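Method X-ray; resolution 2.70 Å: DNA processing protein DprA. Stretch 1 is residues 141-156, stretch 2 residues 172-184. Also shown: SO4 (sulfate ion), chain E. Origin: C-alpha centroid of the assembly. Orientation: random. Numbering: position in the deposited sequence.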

# COMPACT_ATOMS: atom_id res chain seq x y z
N GLY A 141 14.55 13.95 13.26
CA GLY A 141 15.46 13.79 14.39
C GLY A 141 16.95 13.74 14.19
O GLY A 141 17.68 13.32 15.10
N LEU A 142 17.43 14.17 13.03
CA LEU A 142 18.87 14.25 12.72
C LEU A 142 19.64 12.91 12.73
O LEU A 142 20.87 12.91 12.67
N ALA A 143 18.93 11.77 12.76
CA ALA A 143 19.53 10.43 12.73
C ALA A 143 20.10 10.17 11.33
O ALA A 143 19.69 10.82 10.35
N LYS A 144 21.02 9.20 11.22
CA LYS A 144 21.55 8.85 9.91
C LYS A 144 20.47 8.13 9.11
O LYS A 144 19.54 7.58 9.69
N GLY A 145 20.56 8.21 7.79
CA GLY A 145 19.59 7.56 6.93
C GLY A 145 18.47 8.46 6.48
O GLY A 145 18.74 9.54 5.95
N ILE A 146 17.21 8.01 6.68
CA ILE A 146 15.99 8.73 6.28
C ILE A 146 15.90 10.15 6.86
O ILE A 146 15.58 11.08 6.12
N ASP A 147 16.18 10.30 8.17
CA ASP A 147 16.14 11.59 8.85
C ASP A 147 17.08 12.60 8.17
O ASP A 147 16.63 13.69 7.84
N THR A 148 18.33 12.20 7.90
CA THR A 148 19.32 13.06 7.23
C THR A 148 18.87 13.46 5.82
O THR A 148 19.00 14.63 5.45
N ALA A 149 18.32 12.50 5.07
CA ALA A 149 17.82 12.72 3.71
C ALA A 149 16.62 13.67 3.72
O ALA A 149 16.46 14.45 2.79
N ALA A 150 15.80 13.61 4.79
CA ALA A 150 14.64 14.48 4.98
C ALA A 150 15.08 15.95 5.17
O ALA A 150 14.55 16.84 4.50
N HIS A 151 16.08 16.18 6.05
CA HIS A 151 16.64 17.49 6.37
C HIS A 151 17.31 18.10 5.15
O HIS A 151 17.00 19.22 4.79
N MSE A 152 18.20 17.34 4.47
CA MSE A 152 18.90 17.80 3.27
C MSE A 152 17.98 18.14 2.10
O MSE A 152 18.25 19.11 1.39
N ALA A 153 16.89 17.39 1.93
CA ALA A 153 15.91 17.65 0.89
C ALA A 153 15.14 18.96 1.12
O ALA A 153 14.86 19.68 0.17
N ALA A 154 14.85 19.28 2.40
CA ALA A 154 14.18 20.51 2.80
C ALA A 154 15.11 21.68 2.49
O ALA A 154 14.68 22.64 1.84
N LEU A 155 16.39 21.56 2.86
CA LEU A 155 17.43 22.57 2.67
C LEU A 155 17.69 22.89 1.21
O LEU A 155 17.70 24.06 0.83
N GLN A 156 17.84 21.84 0.39
CA GLN A 156 18.06 21.98 -1.04
C GLN A 156 16.90 22.65 -1.78
O GLN A 156 17.15 23.44 -2.69
N PHE A 172 26.79 16.08 19.70
CA PHE A 172 26.41 15.74 18.35
C PHE A 172 26.24 14.25 18.12
O PHE A 172 27.20 13.50 18.28
N TYR A 173 25.01 13.80 17.80
CA TYR A 173 24.76 12.39 17.50
C TYR A 173 23.84 12.20 16.29
O TYR A 173 22.71 12.67 16.32
N PRO A 174 24.26 11.46 15.24
CA PRO A 174 25.59 10.83 15.05
C PRO A 174 26.71 11.86 14.87
O PRO A 174 26.43 13.00 14.49
N LYS A 175 27.97 11.47 15.17
CA LYS A 175 29.13 12.37 15.05
C LYS A 175 29.31 12.95 13.65
O LYS A 175 29.67 14.12 13.54
N ALA A 176 28.98 12.18 12.60
CA ALA A 176 29.10 12.60 11.20
C ALA A 176 28.17 13.75 10.82
O ALA A 176 28.45 14.46 9.85
N ASN A 177 27.07 13.94 11.58
CA ASN A 177 26.09 14.99 11.32
C ASN A 177 26.35 16.31 12.03
O ASN A 177 25.48 17.18 11.99
N LYS A 178 27.55 16.49 12.65
CA LYS A 178 27.88 17.72 13.37
C LYS A 178 27.60 18.98 12.56
O LYS A 178 26.85 19.83 13.03
N ARG A 179 28.17 19.08 11.34
CA ARG A 179 28.01 20.24 10.45
C ARG A 179 26.56 20.55 10.13
O ARG A 179 26.20 21.73 10.12
N LEU A 180 25.74 19.51 9.90
CA LEU A 180 24.30 19.64 9.63
C LEU A 180 23.55 20.12 10.87
O LEU A 180 22.69 20.99 10.74
N GLN A 181 23.90 19.61 12.08
CA GLN A 181 23.28 20.04 13.34
C GLN A 181 23.62 21.51 13.62
O GLN A 181 22.74 22.28 14.01
N ASP A 182 24.90 21.87 13.42
CA ASP A 182 25.40 23.23 13.61
C ASP A 182 24.70 24.21 12.69
O ASP A 182 24.29 25.27 13.15
N TYR A 183 24.52 23.83 11.40
CA TYR A 183 23.85 24.66 10.40
C TYR A 183 22.37 24.83 10.70
O TYR A 183 21.87 25.95 10.61
N ILE A 184 21.67 23.72 11.04
CA ILE A 184 20.25 23.74 11.40
C ILE A 184 20.08 24.65 12.62
O ILE A 184 19.14 25.43 12.65

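The polar centre of this contact is the side-chain amide of Asn177, whose CA-to-CB bond points toward the first stretch with chi1 in m (-81°) and chi2 near -5°. Its ND2 donates twice: to Leu142 O at 2.8 Å, with an N-H...O angle of 141°, and to Thr148 OG1 at 3.0 Å, with the straighter angle of 159°. Two acceptors thus engage one amide nitrogen. Although Asn177 stands at the N-cap of helix 178-184, its side chain makes no capping bond; the amide is turned to the other stretch instead.

Thr148, rotamer m, is satisfied in both roles. While OG1 accepts from Asn177, it donates to Ala143 O at 2.6 Å, so the hydroxyl relays the link between the stretches back into the loop before its own helix. Ala143 O also receives a weak backbone bond from Thr148 N at 3.1 Å. Farther into that loop, Gly141 N donates weakly to Asp147 OD2 (3.1 Å, 134°). Water 1 supplies a second polar bridge, donating to Gly141 O at 2.8 Å and to Tyr173 O at 2.7 Å, which satisfies one carbonyl from each stretch.

Pro174, preceded by a cis peptide bond, packs against the loop backbone: its CD lies 3.3 Å from Leu142 O.

The apolar part centres on Leu180 (chi1 t, chi2 p), a knob among Thr148, His151, Met152 and Leu155. Its CD1 meets Leu155 CD1 at 3.7 Å, and its CD2 approaches Thr148 CG2 at 4.0 Å. Leu155, m and t, also brings CD2 to 3.8 Å from Tyr183 CE2, at the edge of that ring. With the helix axes 11.9 Å apart at closest approach and inclined by 47°, these side chains bridge the gap.

Leu142 has more of its area covered by the other stretch (116 Å²) than any other residue here. Both its chi angles lie between wells (-132° and 24°), and its CB points sideways, yet its end comes nearer: CD1 reaches Leu180 CD2 at 3.7 Å and Ile184 CD1 at 3.8 Å, while CD2 reaches Gln181 CG at 3.7 Å. Ile184, m and t, sets CD1 over a face of the His151 ring, 4.2 Å from its centroid and 22° off the normal. Gln181 NE2 finds its partner elsewhere in the structure.

Away from the interface, Arg179 binds the sulfate, probably from the crystallisation liquor, through NH2 to O4 (2.7 Å) and NH1 to O1 (3.1 Å), both at 161°. Lys178 NZ forms a weak, salt-bridged hydrogen bond to Asp182 OD2 at 3.4 Å.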

# COMPACT_ATOMS: atom_id res chain seq x y z
CB LEU A 142 19.54 15.29 13.64
CG LEU A 142 20.47 16.34 13.06
CD1 LEU A 142 20.20 16.63 11.60
CD2 LEU A 142 20.35 17.59 13.86
CB ALA A 143 18.47 9.39 13.04
CB LYS A 144 22.88 8.07 10.00
CG LYS A 144 22.82 6.68 10.62
CD LYS A 144 24.24 6.09 10.72
CE LYS A 144 24.28 4.75 11.41
NZ LYS A 144 25.68 4.31 11.70
CB ILE A 146 14.70 7.88 6.52
CG1 ILE A 146 14.71 6.54 5.72
CG2 ILE A 146 13.40 8.69 6.27
CD1 ILE A 146 14.62 6.62 4.16
CB ASP A 147 16.47 11.44 10.35
CG ASP A 147 15.42 10.78 11.24
OD1 ASP A 147 14.64 9.96 10.72
OD2 ASP A 147 15.42 11.05 12.45
CB THR A 148 20.71 12.41 7.27
OG1 THR A 148 21.04 12.14 8.63
CG2 THR A 148 21.79 13.27 6.64
CB ALA A 149 17.45 11.40 3.07
CB ALA A 150 13.84 14.01 6.18
CB HIS A 151 17.63 17.38 7.54
CG HIS A 151 16.99 17.15 8.87
ND1 HIS A 151 17.37 16.10 9.68
CD2 HIS A 151 16.05 17.87 9.52
CE1 HIS A 151 16.65 16.22 10.78
NE2 HIS A 151 15.84 17.26 10.73
CB MSE A 152 20.01 16.82 2.88
CG MSE A 152 21.15 16.80 3.90
SE MSE A 152 22.46 15.45 3.55
CE MSE A 152 23.11 16.26 2.00
CB ALA A 153 14.94 16.48 0.78
CB ALA A 154 13.87 20.48 4.29
CB LEU A 155 18.73 22.18 3.39
CG LEU A 155 18.64 22.04 4.92
CD1 LEU A 155 19.96 21.62 5.50
CD2 LEU A 155 18.19 23.32 5.56
CB GLN A 156 18.41 20.64 -1.68
CG GLN A 156 19.77 20.72 -2.35
CD GLN A 156 19.84 20.00 -3.68
OE1 GLN A 156 19.47 18.83 -3.79
NE2 GLN A 156 20.38 20.67 -4.71
CB PHE A 172 27.39 16.40 17.35
CG PHE A 172 27.51 17.90 17.55
CD1 PHE A 172 26.62 18.78 16.93
CD2 PHE A 172 28.46 18.43 18.41
CE1 PHE A 172 26.69 20.15 17.16
CE2 PHE A 172 28.53 19.80 18.65
CZ PHE A 172 27.65 20.66 18.02
CB TYR A 173 24.26 11.59 18.73
CG TYR A 173 24.09 10.11 18.44
CD1 TYR A 173 25.15 9.22 18.60
CD2 TYR A 173 22.87 9.61 18.00
CE1 TYR A 173 24.99 7.86 18.32
CE2 TYR A 173 22.71 8.25 17.71
CZ TYR A 173 23.77 7.38 17.88
OH TYR A 173 23.62 6.04 17.61
CB PRO A 174 25.37 9.94 13.82
CG PRO A 174 24.27 10.61 13.05
CD PRO A 174 23.39 11.26 14.07
CB LYS A 175 30.44 11.72 15.55
CG LYS A 175 30.42 11.27 17.03
CD LYS A 175 31.19 12.18 18.02
CE LYS A 175 31.29 11.59 19.42
NZ LYS A 175 32.32 10.51 19.49
CB ALA A 176 28.86 11.42 10.28
CB ASN A 177 24.68 14.48 11.63
CG ASN A 177 24.08 13.64 10.53
OD1 ASN A 177 24.64 13.47 9.44
ND2 ASN A 177 22.88 13.14 10.80
CB LYS A 178 29.32 17.71 13.90
CG LYS A 178 29.65 18.95 14.73
CD LYS A 178 31.11 19.07 15.07
CE LYS A 178 31.54 20.49 15.33
NZ LYS A 178 31.02 21.01 16.61
CB ARG A 179 28.84 20.09 9.15
CG ARG A 179 30.35 20.10 9.36
CD ARG A 179 30.93 21.48 9.35
NE ARG A 179 32.38 21.45 9.47
CZ ARG A 179 33.05 21.61 10.61
NH1 ARG A 179 32.39 21.81 11.75
NH2 ARG A 179 34.37 21.58 10.61
CB LEU A 180 23.72 18.31 9.09
CG LEU A 180 22.27 18.30 8.59
CD1 LEU A 180 22.09 19.20 7.39
CD2 LEU A 180 21.84 16.90 8.25
CB GLN A 181 23.70 19.13 14.52
CG GLN A 181 22.89 19.39 15.79
CD GLN A 181 23.24 18.50 16.94
OE1 GLN A 181 23.27 17.27 16.82
NE2 GLN A 181 23.47 19.09 18.10
CB ASP A 182 26.92 23.30 13.40
CG ASP A 182 27.76 22.91 14.60
OD1 ASP A 182 27.36 23.25 15.74
OD2 ASP A 182 28.86 22.36 14.40
CB TYR A 183 24.08 24.14 8.96
CG TYR A 183 23.29 24.92 7.94
CD1 TYR A 183 23.62 26.24 7.64
CD2 TYR A 183 22.14 24.39 7.37
CE1 TYR A 183 22.85 26.99 6.75
CE2 TYR A 183 21.36 25.13 6.47
CZ TYR A 183 21.74 26.43 6.15
OH TYR A 183 20.98 27.18 5.29
CB ILE A 184 19.63 22.32 11.52
CG1 ILE A 184 19.53 21.63 10.15
CG2 ILE A 184 18.23 22.35 12.21
CD1 ILE A 184 19.33 20.12 10.24
S SO4 E . 35.24 22.95 14.21
O1 SO4 E . 33.77 22.87 14.37
O2 SO4 E . 35.69 24.32 14.42
O3 SO4 E . 35.88 22.09 15.19
O4 SO4 E . 35.63 22.48 12.87
O HOH W 1 20.03 12.18 16.11